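Local coordinates for probable glutathione S-transferase (Pseudomonas aeruginosa, PDB 6JWK) that isomerises maleylpyruvate as a zeta-class member of the glutathione S-transferase superfamily, at the interface of chains A and B. Residues are numbered along the deposited sequence; one frame, centred on the assembly and turned at random. Chains: chain A/B, Probable glutathione S-transferase.

Contacts 1 and 2 lie about 35 Å apart, measured between the centres of their C-alpha atoms, towards opposite ends of one two-fold symmetric interface. They share no residue and no helix: contact 1 sets helix 87-103 of chain A against strand 62-63 and helix 66-76 of chain B, whereas contact 2 joins helix 110-118 and the following loop of chain A to the 122 loop and helix 124-149 of chain B. Each has a twin with the chains exchanged. Contact 1 thus pairs the C-terminal domain with the partner's thioredoxin-like N-terminal domain, while contact 2 is made between C-terminal domains, consistent with the dimer typical of glutathione S-transferases.

Contact 1: the interface of chains A and B. Residues chain A 87-88, 91, 94-95; chain B 62-63, 68, 72.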
# COMPACT_ATOMS: atom_id res chain seq x y z
N PRO A 87 -16.33 -4.87 -9.77
CA PRO A 87 -15.96 -3.91 -8.74
C PRO A 87 -15.91 -4.52 -7.34
O PRO A 87 -14.98 -4.23 -6.68
CB PRO A 87 -17.05 -2.83 -8.84
CG PRO A 87 -17.46 -2.89 -10.29
CD PRO A 87 -17.46 -4.38 -10.59
N LEU A 88 -16.88 -5.34 -6.93
CA LEU A 88 -16.87 -5.92 -5.56
C LEU A 88 -15.69 -6.90 -5.42
O LEU A 88 -15.02 -6.88 -4.34
CB LEU A 88 -18.20 -6.57 -5.23
CG LEU A 88 -18.18 -7.37 -3.94
CD1 LEU A 88 -17.87 -6.47 -2.73
CD2 LEU A 88 -19.48 -8.14 -3.73
N ALA A 91 -12.51 -4.92 -5.16
CA ALA A 91 -12.34 -4.28 -3.85
C ALA A 91 -11.84 -5.33 -2.84
O ALA A 91 -10.95 -4.99 -2.00
CB ALA A 91 -13.63 -3.63 -3.42
N LEU A 94 -8.15 -6.16 -3.63
CA LEU A 94 -7.22 -5.06 -3.26
C LEU A 94 -7.18 -4.92 -1.76
O LEU A 94 -6.12 -4.61 -1.25
CB LEU A 94 -7.66 -3.76 -3.95
CG LEU A 94 -7.46 -3.76 -5.45
CD1 LEU A 94 -8.02 -2.47 -6.05
CD2 LEU A 94 -5.97 -3.94 -5.79
N GLU A 95 -8.28 -5.19 -1.08
CA GLU A 95 -8.30 -5.11 0.38
C GLU A 95 -7.23 -6.06 0.94
O GLU A 95 -6.44 -5.67 1.86
CB GLU A 95 -9.70 -5.46 0.86
CG GLU A 95 -9.78 -5.55 2.35
CD GLU A 95 -11.18 -5.83 2.83
OE1 GLU A 95 -11.86 -6.73 2.20
OE2 GLU A 95 -11.61 -5.12 3.79
N ARG B 62 -18.79 -4.45 4.59
CA ARG B 62 -17.75 -3.59 5.18
C ARG B 62 -16.48 -3.68 4.31
O ARG B 62 -15.98 -4.79 4.05
CB ARG B 62 -17.49 -3.98 6.64
CG ARG B 62 -18.74 -4.02 7.50
CD ARG B 62 -18.46 -4.56 8.89
NE ARG B 62 -17.76 -3.61 9.73
CZ ARG B 62 -18.34 -2.57 10.32
NH1 ARG B 62 -17.63 -1.77 11.08
NH2 ARG B 62 -19.63 -2.32 10.11
N PHE B 63 -15.98 -2.52 3.91
CA PHE B 63 -14.73 -2.34 3.15
C PHE B 63 -13.75 -1.62 4.06
O PHE B 63 -13.98 -0.55 4.65
CB PHE B 63 -14.99 -1.58 1.86
CG PHE B 63 -16.11 -2.11 1.01
CD1 PHE B 63 -17.44 -1.87 1.36
CD2 PHE B 63 -15.86 -2.81 -0.16
CE1 PHE B 63 -18.48 -2.32 0.57
CE2 PHE B 63 -16.91 -3.25 -0.95
CZ PHE B 63 -18.22 -3.01 -0.59
N ALA B 68 -8.26 0.64 -1.36
CA ALA B 68 -9.31 -0.21 -1.98
C ALA B 68 -10.63 0.58 -2.01
O ALA B 68 -11.40 0.48 -2.99
CB ALA B 68 -9.43 -1.53 -1.25
N TYR B 72 -12.92 1.54 -5.20
CA TYR B 72 -14.35 1.13 -5.23
C TYR B 72 -15.28 2.33 -5.49
O TYR B 72 -16.28 2.20 -6.24
CB TYR B 72 -14.69 0.45 -3.90
CG TYR B 72 -16.06 -0.16 -3.89
CD1 TYR B 72 -16.41 -1.14 -4.81
CD2 TYR B 72 -17.02 0.27 -3.00
CE1 TYR B 72 -17.68 -1.69 -4.81
CE2 TYR B 72 -18.28 -0.29 -2.97
CZ TYR B 72 -18.61 -1.28 -3.88
OH TYR B 72 -19.87 -1.81 -3.85
O HOH W 1 -13.98 -6.53 4.55
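Water 1 is gripped by two protein oxygens, one from each chain: carboxylate OE2 of A:Glu95 at 2.9 Å and the backbone carbonyl O of B:Arg62 at 2.7 Å. It thereby relays the acid to strand 62-63. A:Glu95 OE2 and B:Arg62 O are themselves 4.4 Å apart, too far for a direct bond. The acid gets there by an extended chain, with CG anti to the backbone N (chi1 174°) and chi2 178°.

The rest is apolar packing against one side of helix 87-103. Methyl CD1 of A:Leu88, whose CG is also anti to its backbone N, meets the ring of B:Phe63 at CE2, 3.8 Å away, and the two side chains cross at about a right angle. The methyl of A:Ala91 sits at the junction of two rings, touching the rim of each, with CB 4.0 Å from both B:Tyr72 CD1 and B:Phe63 CD2. Those rings also pack on each other within chain B: B:Phe63 CE2 sits 3.8 Å above the plane of the B:Tyr72 ring, displaced towards its rim, which would restrain both. B:Tyr72 reaches this position with CG anti to its backbone N (chi1 -173°), and its CD1 also lies near the carbonyl O of A:Pro87 at the start of the helix.

The B:Ala68 methyl, one turn before B:Tyr72, rests against the helix backbone, with CB 3.8 Å from A:Glu95 N and near A:Ala91 O and A:Leu94 CB. A:Ala91 and B:Ala68, both small, plausibly allow the close approach of helices 87-103 and 66-76. The site joins the C-terminal domain of one subunit to the thioredoxin-like N-terminal domain of the other, as in dimeric glutathione S-transferases generally.

Contact 2: the interface of chains A and B. Residues chain A 115, 119-120, 122; chain B 122, 126, 129-130.
In this zeta-class glutathione S-transferase fold, the far end of the all-helical C-terminal domain meets its counterpart through helix 110-118 and the loop after it in chain A, and the 122 loop and helix 124-149 in chain B.

Aromatic packing carries the closest carbon contact. A:Tyr115 and B:Trp130 meet edge-to-face, the CE3/CZ3 edge of the indole pointing onto the tyrosine face towards its rim; the planes are 82° apart and the centroids of the tyrosine and six-membered indole rings 5.3 Å apart. A:Tyr115 CD1 and B:Trp130 CE3 approach to 3.5 Å, and CE1 of the tyrosine touches the same indole carbon. Both side chains put CG anti to the backbone N, and they cross obliquely. The phenol tip reaches the helix backbone, with A:Tyr115 OH 3.4 Å from B:Trp130 CA, but the geometry establishes no hydrogen bond across the contact. Within chain A, CB of A:Val119 lies over the centre of the opposite tyrosine face, so the ring is packed on both faces, and CD1 of A:Leu120 meets its edge in plane; together these should limit its rotation.

Aliphatic contacts are looser. A:Leu120 and B:Asp126 slide past each other in opposite directions, A:Leu120 CD2 lying 4.1 Å from B:Asp126 CB, so the methylene rather than the carboxylate faces the leucine. CD1 of A:Leu120 is 4.2 Å from B:Ile122 CD1. Close to the two-fold axis the tips of A:Ile122 and B:Ile122 approach each other, CD1 to CD1, at 4.3 Å.

Charge is paired within chain B. B:Arg129 NH2 donates to B:Asp126 OD1 at 2.6 Å, a salt bridge with 149° at the hydrogen; the acceptor uses its anti lone pair and lies near the guanidinium plane. NE adds a weak bond to the same oxygen. A bend at chi3 (-33°) folds the arginine back towards the aspartate, one helical turn earlier. So placed, B:Arg129 NH2 lies 3.8 Å from methyl A:Val119 CG1.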
# COMPACT_ATOMS: atom_id res chain seq x y z
N TYR A 115 17.42 0.03 10.83
CA TYR A 115 17.22 1.22 11.68
C TYR A 115 17.06 0.80 13.14
O TYR A 115 17.63 1.51 14.00
CB TYR A 115 16.01 2.07 11.28
CG TYR A 115 15.93 3.43 11.93
CD1 TYR A 115 15.39 3.57 13.20
CD2 TYR A 115 16.33 4.60 11.27
CE1 TYR A 115 15.29 4.80 13.82
CE2 TYR A 115 16.23 5.84 11.88
CZ TYR A 115 15.66 5.94 13.14
OH TYR A 115 15.49 7.13 13.81
N VAL A 119 20.44 2.33 14.93
CA VAL A 119 20.02 3.65 15.50
C VAL A 119 19.39 3.46 16.88
O VAL A 119 19.59 4.31 17.73
CB VAL A 119 19.05 4.42 14.57
CG1 VAL A 119 18.58 5.71 15.21
CG2 VAL A 119 19.66 4.68 13.20
N LEU A 120 18.53 2.47 17.10
CA LEU A 120 17.88 2.38 18.43
C LEU A 120 18.51 1.27 19.31
O LEU A 120 18.09 1.17 20.50
CB LEU A 120 16.37 2.20 18.21
CG LEU A 120 15.69 3.33 17.44
CD1 LEU A 120 14.23 3.03 17.21
CD2 LEU A 120 15.85 4.67 18.16
N ILE A 122 18.15 -2.08 19.21
CA ILE A 122 17.20 -3.15 19.63
C ILE A 122 17.87 -4.48 19.24
O ILE A 122 18.35 -4.58 18.07
CB ILE A 122 15.81 -2.91 18.98
CG1 ILE A 122 15.35 -1.46 19.17
CG2 ILE A 122 14.77 -3.87 19.51
CD1 ILE A 122 14.97 -1.11 20.60
N ILE B 122 11.02 3.75 23.71
CA ILE B 122 11.70 4.82 22.90
C ILE B 122 11.07 6.17 23.29
O ILE B 122 9.81 6.24 23.27
CB ILE B 122 11.57 4.52 21.39
CG1 ILE B 122 12.03 3.10 21.05
CG2 ILE B 122 12.30 5.57 20.56
CD1 ILE B 122 13.50 2.83 21.37
N ASP B 126 13.43 10.31 20.32
CA ASP B 126 13.87 9.27 19.35
C ASP B 126 12.70 8.97 18.41
O ASP B 126 12.98 8.72 17.25
CB ASP B 126 14.43 8.04 20.07
CG ASP B 126 15.74 8.36 20.75
OD1 ASP B 126 16.67 8.80 20.04
OD2 ASP B 126 15.80 8.22 21.98
N ARG B 129 12.65 11.55 15.75
CA ARG B 129 13.74 11.32 14.75
C ARG B 129 13.40 10.13 13.83
O ARG B 129 13.77 10.11 12.62
CB ARG B 129 15.08 11.05 15.45
CG ARG B 129 15.71 12.28 16.12
CD ARG B 129 17.02 12.09 16.89
NE ARG B 129 17.02 10.76 17.48
CZ ARG B 129 17.64 9.68 16.99
NH1 ARG B 129 18.40 9.76 15.91
NH2 ARG B 129 17.48 8.51 17.59
N TRP B 130 12.76 9.10 14.37
CA TRP B 130 12.26 7.99 13.52
C TRP B 130 11.29 8.58 12.49
O TRP B 130 11.47 8.29 11.31
CB TRP B 130 11.60 6.93 14.42
CG TRP B 130 10.61 5.99 13.81
CD1 TRP B 130 9.29 6.24 13.52
CD2 TRP B 130 10.83 4.60 13.57
NE1 TRP B 130 8.69 5.09 13.07
CE2 TRP B 130 9.61 4.07 13.10
CE3 TRP B 130 11.94 3.74 13.69
CZ2 TRP B 130 9.47 2.72 12.74
CZ3 TRP B 130 11.80 2.41 13.34
CH2 TRP B 130 10.59 1.92 12.85